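Local coordinates for putative diflavin flavoprotein A 3 (Synechocystis sp., PDB 6H0C) that probably passes electrons from NADH to oxygen, reducing it to water, and is represented here by its flavodiiron core, at residues I44-A50 with L138-L144; V79-H83 with Y154-T160; L144-P148 with K216-Y220. One frame throughout, in Å; residues are numbered along the deposited sequence.

In the fold
All three contacts belong to the metallo-beta-lactamase-like domain, the part of the flavodiiron core that precedes the flavodoxin-like domain in the chain. Contacts 1 and 2, their centres about 18 Å apart, tie its two mixed sheets together: strands 37-45, 49-52 and 78-80 lie in one, strands 143-148 and 158-162 in the other, with Leu144 packed on Ile80 between them. Contact 2 also reaches the citrate-occupied pocket at the place of the canonical iron site. Contact 3 packs helix 207-217 against the outer side of the second sheet, about 12 Å from contact 2 and about 17 Å from contact 1, centre to centre. Along the chain it follows contact 1 through the shared Leu144; contact 2 alternates with both.

Contact 1: residues I44-A50 with L138-L144; sequences ISADKIA and LGRGHEL
His142 lies with one ring face under Ile44, whose CG2 stands 3.9 Å from the ring centroid and 17° off the normal, a CH-pi contact; with chi1 of Ile44 at -56°, CG2 rather than CG1 is anti to the backbone N and reaches this face. Gly139 O of its own turn lies at the ring edge, in plane. The second flat group, the Arg140 guanidinium, has Ala46 CA over the centre of one face, 3.7 Å from CZ. Near its edge, Asp47 OD1 makes a long salt bridge of 3.7 Å to Arg140 NH1, with the carboxylate and guanidinium planes 81° apart and hence far from a flat, paired fit. Water 1 adds a second link, donating to Asp47 OD2 and accepting from Arg140 N.

Leu138 fills the apolar middle. Its CD1 branch meets Ile44 CG2 at 3.7 Å and Ala50 CB at 3.8 Å, while its carbonyl O takes the hydrogen bond from Lys48 N (2.9 Å). The hairpin between strands 37-45 and 49-52 is thereby joined to Leu138, just ahead of the type I' turn Gly139-His142, which leads into strand 143-148 of the domain's two-sheet sandwich.

Outside the two segments, Asp13 forms a salt bridge with Arg140 NH2 and accepts a hydrogen bond from His142 NE2, and Asp162 pairs with His142 ND1. Because both imidazole nitrogens face carboxylates, the buried ring is fixed in rotation and may well be protonated.

Contact 2: residues V79-H83 with Y154-T160; sequences VILGH and YPGQLCT. With FLC (citrate anion), chain B.
Gly82 and Leu158 meet backbone to backbone in the tight part of this contact, where Leu158 N donates to Gly82 O (2.9 Å, 151°). A CA-H...O contact also brings Gln157 CA to 3.1 Å from Gly82 O, and a second, from Gly82 CA to Leu158 O, measures 3.4 Å. Water 2, donating to both Leu81 O and Gly156 O, bridges Leu81 to the type I turn Tyr154-Gln157.

In canonical flavodiiron proteins the iron-binding HxExDH motif begins here, after the strand. His83 keeps the first position, but Asn85 and Arg88 follow, and a citrate, probably from the crystallisation liquor, is bound beside them.

Toward the citrate the packing is looser. His83 has CG between its backbone N and carbonyl carbon (chi1 75°), which sends the ring out alongside Tyr154; the tyrosine edge points at the imidazole face in an offset edge-to-face pair, centroids 5.4 Å apart. Both rings reach the anion edge-on: His83 NE2 donates to citrate OB2 at 2.7 Å, almost straight at 170°, and Tyr154 OH donates to citrate OA1 at 2.7 Å. Asp171 holds His83 ND1, while Lys26, Lys172, Asn85, Arg88 and Arg153 also bind the citrate.

Contact 3: residues L144-P148 with K216-Y220; sequences LTFIP and KLEAY
Ile147 projects from strand 143-148 against Tyr220, Lys216 and Leu217, joining the second sheet of the metallo-beta-lactamase-like alpha-beta/beta-alpha sandwich to the C-terminal part of helix 207-217. No hydrogen bond crosses this contact: it is a strand packed against the last part of a helix and the type I turn Leu217-Tyr220.

The isoleucine can be followed outward. Its CB lies beside Leu217, 4.2 Å from CD2. There the side chain forks. The CG2 branch, anti to the backbone N, turns to the helix and meets Lys216 CB at 3.9 Å, where the aliphatic part of the lysine slides past it in the opposite direction; the same methyl is 4.1 Å from Leu217 CD2. The CG1 branch instead makes for the tyrosine, approaching CE2 of Tyr220 to 3.6 Å. Beyond it, the Ile147 chi2 of 97°, well away from a staggered value, carries CD1 over one face of the Tyr220 ring, displaced toward the rim. In this CH-pi contact Ile147 CD1 lies 4.2 Å from the centroid of the Tyr220 ring, 26° off the normal. The rotation suggests some torsional strain, taken up where CD1 reaches the ring face.

The neighbour on the other side of the strand, Phe146, points away from the helix and packs on Ile80 of the first sheet, whereas Tyr220 also meets the ring of Tyr161. Thr145 has its OG1 turned to a weak hydrogen bond with His135, leaving its methyl to face the tyrosine, with Thr145 CG2 3.5 Å from Tyr220 OH.

Contact 1: residues I44-A50 with L138-L144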
loop_
_atom_site.group_PDB
_atom_site.type_symbol
_atom_site.label_atom_id
_atom_site.label_comp_id
_atom_site.label_asym_id
_atom_site.label_seq_id
_atom_site.Cartn_x
_atom_site.Cartn_y
_atom_site.Cartn_z
ATOM N N ILE A 44 0.046 13.153 -18.784
ATOM C CA ILE A 44 -0.955 13.911 -19.513
ATOM C C ILE A 44 -0.321 15.209 -19.973
ATOM O O ILE A 44 0.121 16.027 -19.164
ATOM C CB ILE A 44 -2.201 14.233 -18.679
ATOM C CG1 ILE A 44 -2.828 12.964 -18.108
ATOM C CG2 ILE A 44 -3.231 14.969 -19.535
ATOM C CD1 ILE A 44 -4.025 13.239 -17.212
ATOM N N SER A 45 -0.270 15.395 -21.281
ATOM C CA SER A 45 0.367 16.571 -21.826
ATOM C C SER A 45 -0.639 17.403 -22.607
ATOM O O SER A 45 -0.876 17.159 -23.783
ATOM C CB SER A 45 1.537 16.166 -22.709
ATOM O OG SER A 45 2.278 17.308 -23.086
ATOM N N ALA A 46 -1.243 18.375 -21.940
ATOM C CA ALA A 46 -2.222 19.239 -22.589
ATOM C C ALA A 46 -1.715 20.660 -22.525
ATOM O O ALA A 46 -0.529 20.890 -22.757
ATOM C CB ALA A 46 -3.571 19.118 -21.927
ATOM N N ASP A 47 -2.595 21.608 -22.200
ATOM C CA ASP A 47 -2.157 22.983 -21.946
ATOM C C ASP A 47 -1.146 23.000 -20.809
ATOM O O ASP A 47 -0.180 23.768 -20.824
ATOM C CB ASP A 47 -3.335 23.891 -21.610
ATOM C CG ASP A 47 -4.303 24.037 -22.763
ATOM O OD1 ASP A 47 -3.917 23.747 -23.919
ATOM O OD2 ASP A 47 -5.453 24.444 -22.503
ATOM N N LYS A 48 -1.379 22.147 -19.817
ATOM C CA LYS A 48 -0.391 21.912 -18.786
ATOM C C LYS A 48 0.032 20.454 -18.826
ATOM O O LYS A 48 -0.675 19.612 -19.373
ATOM C CB LYS A 48 -0.935 22.311 -17.421
ATOM C CG LYS A 48 -1.076 23.815 -17.313
ATOM C CD LYS A 48 -1.253 24.298 -15.906
ATOM C CE LYS A 48 -1.087 25.796 -15.876
ATOM N NZ LYS A 48 0.201 26.160 -16.527
ATOM N N ILE A 49 1.205 20.171 -18.274
ATOM C CA ILE A 49 1.777 18.834 -18.338
ATOM C C ILE A 49 1.894 18.246 -16.947
ATOM O O ILE A 49 2.487 18.857 -16.055
ATOM C CB ILE A 49 3.160 18.849 -19.005
ATOM C CG1 ILE A 49 3.041 19.416 -20.421
ATOM C CG2 ILE A 49 3.767 17.453 -19.005
ATOM C CD1 ILE A 49 4.357 19.542 -21.138
ATOM N N ALA A 50 1.319 17.061 -16.764
ATOM C CA ALA A 50 1.336 16.390 -15.464
ATOM C C ALA A 50 1.907 14.994 -15.596
ATOM O O ALA A 50 1.580 14.266 -16.539
ATOM C CB ALA A 50 -0.059 16.330 -14.863
ATOM N N LEU A 138 -5.897 20.764 -16.574
ATOM C CA LEU A 138 -4.714 20.714 -17.436
ATOM C C LEU A 138 -5.011 21.306 -18.809
ATOM O O LEU A 138 -4.144 21.338 -19.679
ATOM C CB LEU A 138 -4.211 19.276 -17.597
ATOM C CG LEU A 138 -3.871 18.536 -16.299
ATOM C CD1 LEU A 138 -3.307 17.137 -16.569
ATOM C CD2 LEU A 138 -2.914 19.361 -15.444
ATOM N N GLY A 139 -6.244 21.763 -18.996
ATOM C CA GLY A 139 -6.686 22.276 -20.279
ATOM C C GLY A 139 -7.197 21.161 -21.175
ATOM O O GLY A 139 -6.991 19.980 -20.884
ATOM N N ARG A 140 -7.880 21.533 -22.256
ATOM C CA ARG A 140 -8.313 20.569 -23.263
ATOM C C ARG A 140 -9.261 19.501 -22.702
ATOM O O ARG A 140 -9.318 18.375 -23.210
ATOM C CB ARG A 140 -7.089 19.909 -23.914
ATOM C CG ARG A 140 -6.628 20.618 -25.180
ATOM C CD ARG A 140 -5.140 20.933 -25.191
ATOM N NE ARG A 140 -4.343 19.809 -25.661
ATOM C CZ ARG A 140 -3.093 19.913 -26.098
ATOM N NH1 ARG A 140 -2.494 21.095 -26.142
ATOM N NH2 ARG A 140 -2.442 18.830 -26.493
ATOM N N GLY A 141 -10.012 19.864 -21.662
ATOM C CA GLY A 141 -11.015 18.977 -21.098
ATOM C C GLY A 141 -10.506 18.066 -19.990
ATOM O O GLY A 141 -11.295 17.351 -19.365
ATOM N N HIS A 142 -9.193 18.079 -19.754
ATOM C CA HIS A 142 -8.599 17.285 -18.681
ATOM C C HIS A 142 -8.731 18.027 -17.354
ATOM O O HIS A 142 -7.729 18.473 -16.777
ATOM C CB HIS A 142 -7.117 16.982 -18.961
ATOM C CG HIS A 142 -6.868 16.278 -20.264
ATOM N ND1 HIS A 142 -6.870 14.904 -20.385
ATOM C CD2 HIS A 142 -6.600 16.764 -21.503
ATOM C CE1 HIS A 142 -6.619 14.573 -21.641
ATOM N NE2 HIS A 142 -6.451 15.683 -22.337
ATOM N N GLU A 143 -9.962 18.190 -16.876
ATOM C CA GLU A 143 -10.133 18.772 -15.556
ATOM C C GLU A 143 -10.221 17.646 -14.549
ATOM O O GLU A 143 -11.276 17.043 -14.351
ATOM C CB GLU A 143 -11.357 19.677 -15.455
ATOM C CG GLU A 143 -11.316 20.484 -14.158
ATOM C CD GLU A 143 -12.444 21.482 -14.026
ATOM O OE1 GLU A 143 -13.296 21.542 -14.940
ATOM O OE2 GLU A 143 -12.476 22.206 -13.003
ATOM N N LEU A 144 -9.080 17.368 -13.932
ATOM C CA LEU A 144 -8.940 16.264 -13.005
ATOM C C LEU A 144 -9.742 16.497 -11.730
ATOM O O LEU A 144 -9.812 17.619 -11.226
ATOM C CB LEU A 144 -7.464 16.056 -12.662
ATOM C CG LEU A 144 -6.507 15.983 -13.855
ATOM C CD1 LEU A 144 -5.066 15.795 -13.362
ATOM C CD2 LEU A 144 -6.914 14.877 -14.831
HETATM O O HOH W 1 -8.327 23.912 -23.195
#

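Contact 2: residues V79-H83 with Y154-T160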
loop_
_atom_site.group_PDB
_atom_site.type_symbol
_atom_site.label_atom_id
_atom_site.label_comp_id
_atom_site.label_asym_id
_atom_site.label_seq_id
_atom_site.Cartn_x
_atom_site.Cartn_y
_atom_site.Cartn_z
ATOM N N VAL A 79 3.775 17.194 -10.778
ATOM C CA VAL A 79 4.025 15.803 -10.438
ATOM C C VAL A 79 2.955 15.340 -9.442
ATOM O O VAL A 79 2.870 15.828 -8.309
ATOM C CB VAL A 79 5.444 15.588 -9.879
ATOM C CG1 VAL A 79 5.642 14.117 -9.523
ATOM C CG2 VAL A 79 6.472 16.011 -10.907
ATOM N N ILE A 80 2.120 14.407 -9.895
ATOM C CA ILE A 80 0.994 13.937 -9.112
ATOM C C ILE A 80 1.348 12.603 -8.460
ATOM O O ILE A 80 1.781 11.667 -9.143
ATOM C CB ILE A 80 -0.268 13.797 -9.994
ATOM C CG1 ILE A 80 -0.585 15.128 -10.671
ATOM C CG2 ILE A 80 -1.459 13.334 -9.172
ATOM C CD1 ILE A 80 -1.827 15.081 -11.544
ATOM N N LEU A 81 1.185 12.522 -7.140
ATOM C CA LEU A 81 1.552 11.309 -6.409
ATOM C C LEU A 81 0.313 10.580 -5.911
ATOM O O LEU A 81 -0.482 11.149 -5.153
ATOM C CB LEU A 81 2.467 11.639 -5.223
ATOM C CG LEU A 81 3.731 12.416 -5.553
ATOM C CD1 LEU A 81 4.459 12.830 -4.287
ATOM C CD2 LEU A 81 4.621 11.567 -6.435
ATOM N N GLY A 82 0.150 9.325 -6.335
ATOM C CA GLY A 82 -0.951 8.490 -5.868
ATOM C C GLY A 82 -0.678 7.914 -4.482
ATOM O O GLY A 82 -1.597 7.473 -3.785
ATOM N N HIS A 83 0.598 7.911 -4.097
ATOM C CA HIS A 83 1.032 7.474 -2.772
ATOM C C HIS A 83 2.491 7.862 -2.608
ATOM O O HIS A 83 3.154 8.197 -3.590
ATOM C CB HIS A 83 0.848 5.968 -2.576
ATOM C CG HIS A 83 1.865 5.137 -3.293
ATOM N ND1 HIS A 83 1.798 4.883 -4.645
ATOM C CD2 HIS A 83 2.975 4.503 -2.845
ATOM C CE1 HIS A 83 2.824 4.129 -5.001
ATOM N NE2 HIS A 83 3.555 3.887 -3.927
ATOM N N TYR A 154 -1.301 2.625 2.947
ATOM C CA TYR A 154 -1.146 3.795 2.081
ATOM C C TYR A 154 -1.991 4.944 2.593
ATOM O O TYR A 154 -3.024 5.279 2.010
ATOM C CB TYR A 154 -1.512 3.449 0.636
ATOM C CG TYR A 154 -0.635 2.347 0.118
ATOM C CD1 TYR A 154 0.705 2.589 -0.173
ATOM C CD2 TYR A 154 -1.120 1.050 -0.021
ATOM C CE1 TYR A 154 1.533 1.572 -0.620
ATOM C CE2 TYR A 154 -0.293 0.020 -0.464
ATOM C CZ TYR A 154 1.030 0.291 -0.767
ATOM O OH TYR A 154 1.856 -0.708 -1.217
ATOM N N PRO A 155 -1.546 5.560 3.693
ATOM C CA PRO A 155 -2.330 6.617 4.338
ATOM C C PRO A 155 -2.534 7.820 3.422
ATOM O O PRO A 155 -3.544 8.530 3.538
ATOM C CB PRO A 155 -1.481 6.993 5.554
ATOM C CG PRO A 155 -0.624 5.792 5.806
ATOM C CD PRO A 155 -0.313 5.254 4.439
ATOM N N GLY A 156 -1.592 8.044 2.512
ATOM C CA GLY A 156 -1.678 9.202 1.642
ATOM C C GLY A 156 -2.251 8.886 0.280
ATOM O O GLY A 156 -2.136 9.691 -0.645
ATOM N N GLN A 157 -2.872 7.718 0.141
ATOM C CA GLN A 157 -3.296 7.287 -1.186
ATOM C C GLN A 157 -4.344 8.225 -1.776
ATOM O O GLN A 157 -5.278 8.652 -1.091
ATOM C CB GLN A 157 -3.837 5.861 -1.161
ATOM C CG GLN A 157 -4.136 5.308 -2.541
ATOM C CD GLN A 157 -4.545 3.859 -2.482
ATOM O OE1 GLN A 157 -3.699 2.968 -2.439
ATOM N NE2 GLN A 157 -5.844 3.611 -2.449
ATOM N N LEU A 158 -4.175 8.520 -3.059
ATOM C CA LEU A 158 -4.989 9.498 -3.756
ATOM C C LEU A 158 -5.287 9.024 -5.163
ATOM O O LEU A 158 -4.367 8.799 -5.947
ATOM C CB LEU A 158 -4.264 10.838 -3.799
ATOM C CG LEU A 158 -5.005 11.983 -4.483
ATOM C CD1 LEU A 158 -6.181 12.449 -3.627
ATOM C CD2 LEU A 158 -4.049 13.130 -4.769
ATOM N N CYS A 159 -6.564 8.848 -5.485
ATOM C CA CYS A 159 -6.956 8.494 -6.847
ATOM C C CYS A 159 -7.353 9.744 -7.616
ATOM O O CYS A 159 -7.721 10.752 -7.020
ATOM C CB CYS A 159 -8.118 7.492 -6.847
ATOM S SG CYS A 159 -7.750 5.875 -6.104
ATOM N N THR A 160 -7.301 9.664 -8.940
ATOM C CA THR A 160 -7.570 10.808 -9.803
ATOM C C THR A 160 -8.438 10.408 -10.991
ATOM O O THR A 160 -8.175 9.395 -11.629
ATOM C CB THR A 160 -6.263 11.416 -10.354
ATOM O OG1 THR A 160 -5.337 11.636 -9.283
ATOM C CG2 THR A 160 -6.550 12.730 -11.095
HETATM C CAC FLC B . 5.275 -0.147 -1.356
HETATM C CA FLC B . 6.661 0.339 -1.723
HETATM C CB FLC B . 6.940 0.411 -3.214
HETATM C CBC FLC B . 5.968 1.309 -3.951
HETATM C CG FLC B . 8.336 0.991 -3.374
HETATM C CGC FLC B . 8.763 0.956 -4.824
HETATM O OA1 FLC B . 4.277 0.082 -2.089
HETATM O OA2 FLC B . 5.130 -0.779 -0.280
HETATM O OB1 FLC B . 5.335 0.846 -4.933
HETATM O OB2 FLC B . 5.801 2.505 -3.599
HETATM O OG1 FLC B . 9.584 0.081 -5.209
HETATM O OG2 FLC B . 8.297 1.795 -5.644
HETATM O OHB FLC B . 6.890 -0.881 -3.781
HETATM O O HOH W 2 -1.121 11.512 -2.422
#

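Contact 3: residues L144-P148 with K216-Y220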
loop_
_atom_site.group_PDB
_atom_site.type_symbol
_atom_site.label_atom_id
_atom_site.label_comp_id
_atom_site.label_asym_id
_atom_site.label_seq_id
_atom_site.Cartn_x
_atom_site.Cartn_y
_atom_site.Cartn_z
ATOM N N LEU A 144 -9.080 17.368 -13.932
ATOM C CA LEU A 144 -8.940 16.264 -13.005
ATOM C C LEU A 144 -9.742 16.497 -11.730
ATOM O O LEU A 144 -9.812 17.619 -11.226
ATOM C CB LEU A 144 -7.464 16.056 -12.662
ATOM C CG LEU A 144 -6.507 15.983 -13.855
ATOM C CD1 LEU A 144 -5.066 15.795 -13.362
ATOM C CD2 LEU A 144 -6.914 14.877 -14.831
ATOM N N THR A 145 -10.351 15.429 -11.220
ATOM C CA THR A 145 -10.964 15.439 -9.896
ATOM C C THR A 145 -10.222 14.449 -8.992
ATOM O O THR A 145 -9.889 13.340 -9.416
ATOM C CB THR A 145 -12.461 15.083 -9.960
ATOM O OG1 THR A 145 -13.155 16.114 -10.668
ATOM C CG2 THR A 145 -13.050 14.977 -8.562
ATOM N N PHE A 146 -9.952 14.844 -7.752
ATOM C CA PHE A 146 -9.184 13.982 -6.865
ATOM C C PHE A 146 -10.046 13.292 -5.812
ATOM O O PHE A 146 -11.009 13.862 -5.308
ATOM C CB PHE A 146 -8.058 14.794 -6.216
ATOM C CG PHE A 146 -7.084 15.346 -7.215
ATOM C CD1 PHE A 146 -7.236 16.632 -7.718
ATOM C CD2 PHE A 146 -6.050 14.557 -7.703
ATOM C CE1 PHE A 146 -6.350 17.133 -8.668
ATOM C CE2 PHE A 146 -5.165 15.048 -8.647
ATOM C CZ PHE A 146 -5.312 16.338 -9.133
ATOM N N ILE A 147 -9.687 12.054 -5.498
ATOM C CA ILE A 147 -10.389 11.241 -4.509
ATOM C C ILE A 147 -9.407 10.565 -3.552
ATOM O O ILE A 147 -8.796 9.548 -3.914
ATOM C CB ILE A 147 -11.242 10.121 -5.166
ATOM C CG1 ILE A 147 -12.105 10.672 -6.304
ATOM C CG2 ILE A 147 -12.082 9.415 -4.097
ATOM C CD1 ILE A 147 -11.508 10.497 -7.674
ATOM N N PRO A 148 -9.239 11.125 -2.335
ATOM C CA PRO A 148 -8.441 10.442 -1.305
ATOM C C PRO A 148 -8.991 9.040 -0.986
ATOM O O PRO A 148 -10.195 8.870 -0.800
ATOM C CB PRO A 148 -8.559 11.377 -0.089
ATOM C CG PRO A 148 -8.805 12.736 -0.686
ATOM C CD PRO A 148 -9.689 12.460 -1.889
ATOM N N LYS A 216 -16.745 5.571 -3.136
ATOM C CA LYS A 216 -16.505 6.905 -3.679
ATOM C C LYS A 216 -16.241 6.864 -5.192
ATOM O O LYS A 216 -16.761 7.686 -5.953
ATOM C CB LYS A 216 -15.326 7.567 -2.966
ATOM C CG LYS A 216 -15.560 7.917 -1.498
ATOM C CD LYS A 216 -14.335 8.627 -0.921
ATOM C CE LYS A 216 -14.367 8.720 0.599
ATOM N NZ LYS A 216 -13.500 7.688 1.236
ATOM N N LEU A 217 -15.425 5.904 -5.620
ATOM C CA LEU A 217 -15.002 5.811 -7.017
ATOM C C LEU A 217 -16.148 5.459 -7.968
ATOM O O LEU A 217 -16.072 5.760 -9.160
ATOM C CB LEU A 217 -13.880 4.784 -7.161
ATOM C CG LEU A 217 -12.623 5.088 -6.357
ATOM C CD1 LEU A 217 -11.631 3.940 -6.469
ATOM C CD2 LEU A 217 -12.013 6.391 -6.842
ATOM N N GLU A 218 -17.189 4.809 -7.444
ATOM C CA GLU A 218 -18.415 4.537 -8.206
ATOM C C GLU A 218 -18.979 5.795 -8.883
ATOM O O GLU A 218 -19.621 5.712 -9.924
ATOM C CB GLU A 218 -19.496 3.957 -7.295
ATOM C CG GLU A 218 -19.585 2.454 -7.217
ATOM C CD GLU A 218 -20.867 2.003 -6.514
ATOM O OE1 GLU A 218 -21.688 1.300 -7.146
ATOM O OE2 GLU A 218 -21.062 2.360 -5.330
ATOM N N ALA A 219 -18.746 6.955 -8.277
ATOM C CA ALA A 219 -19.320 8.209 -8.763
ATOM C C ALA A 219 -18.731 8.645 -10.103
ATOM O O ALA A 219 -19.269 9.528 -10.772
ATOM C CB ALA A 219 -19.123 9.312 -7.722
ATOM N N TYR A 220 -17.619 8.037 -10.490
ATOM C CA TYR A 220 -16.945 8.412 -11.722
ATOM C C TYR A 220 -17.104 7.298 -12.752
ATOM O O TYR A 220 -16.734 6.147 -12.509
ATOM C CB TYR A 220 -15.473 8.738 -11.429
ATOM C CG TYR A 220 -15.374 9.752 -10.314
ATOM C CD1 TYR A 220 -15.412 11.116 -10.584
ATOM C CD2 TYR A 220 -15.318 9.348 -8.982
ATOM C CE1 TYR A 220 -15.363 12.051 -9.557
ATOM C CE2 TYR A 220 -15.276 10.274 -7.951
ATOM C CZ TYR A 220 -15.297 11.625 -8.242
ATOM O OH TYR A 220 -15.249 12.548 -7.219
#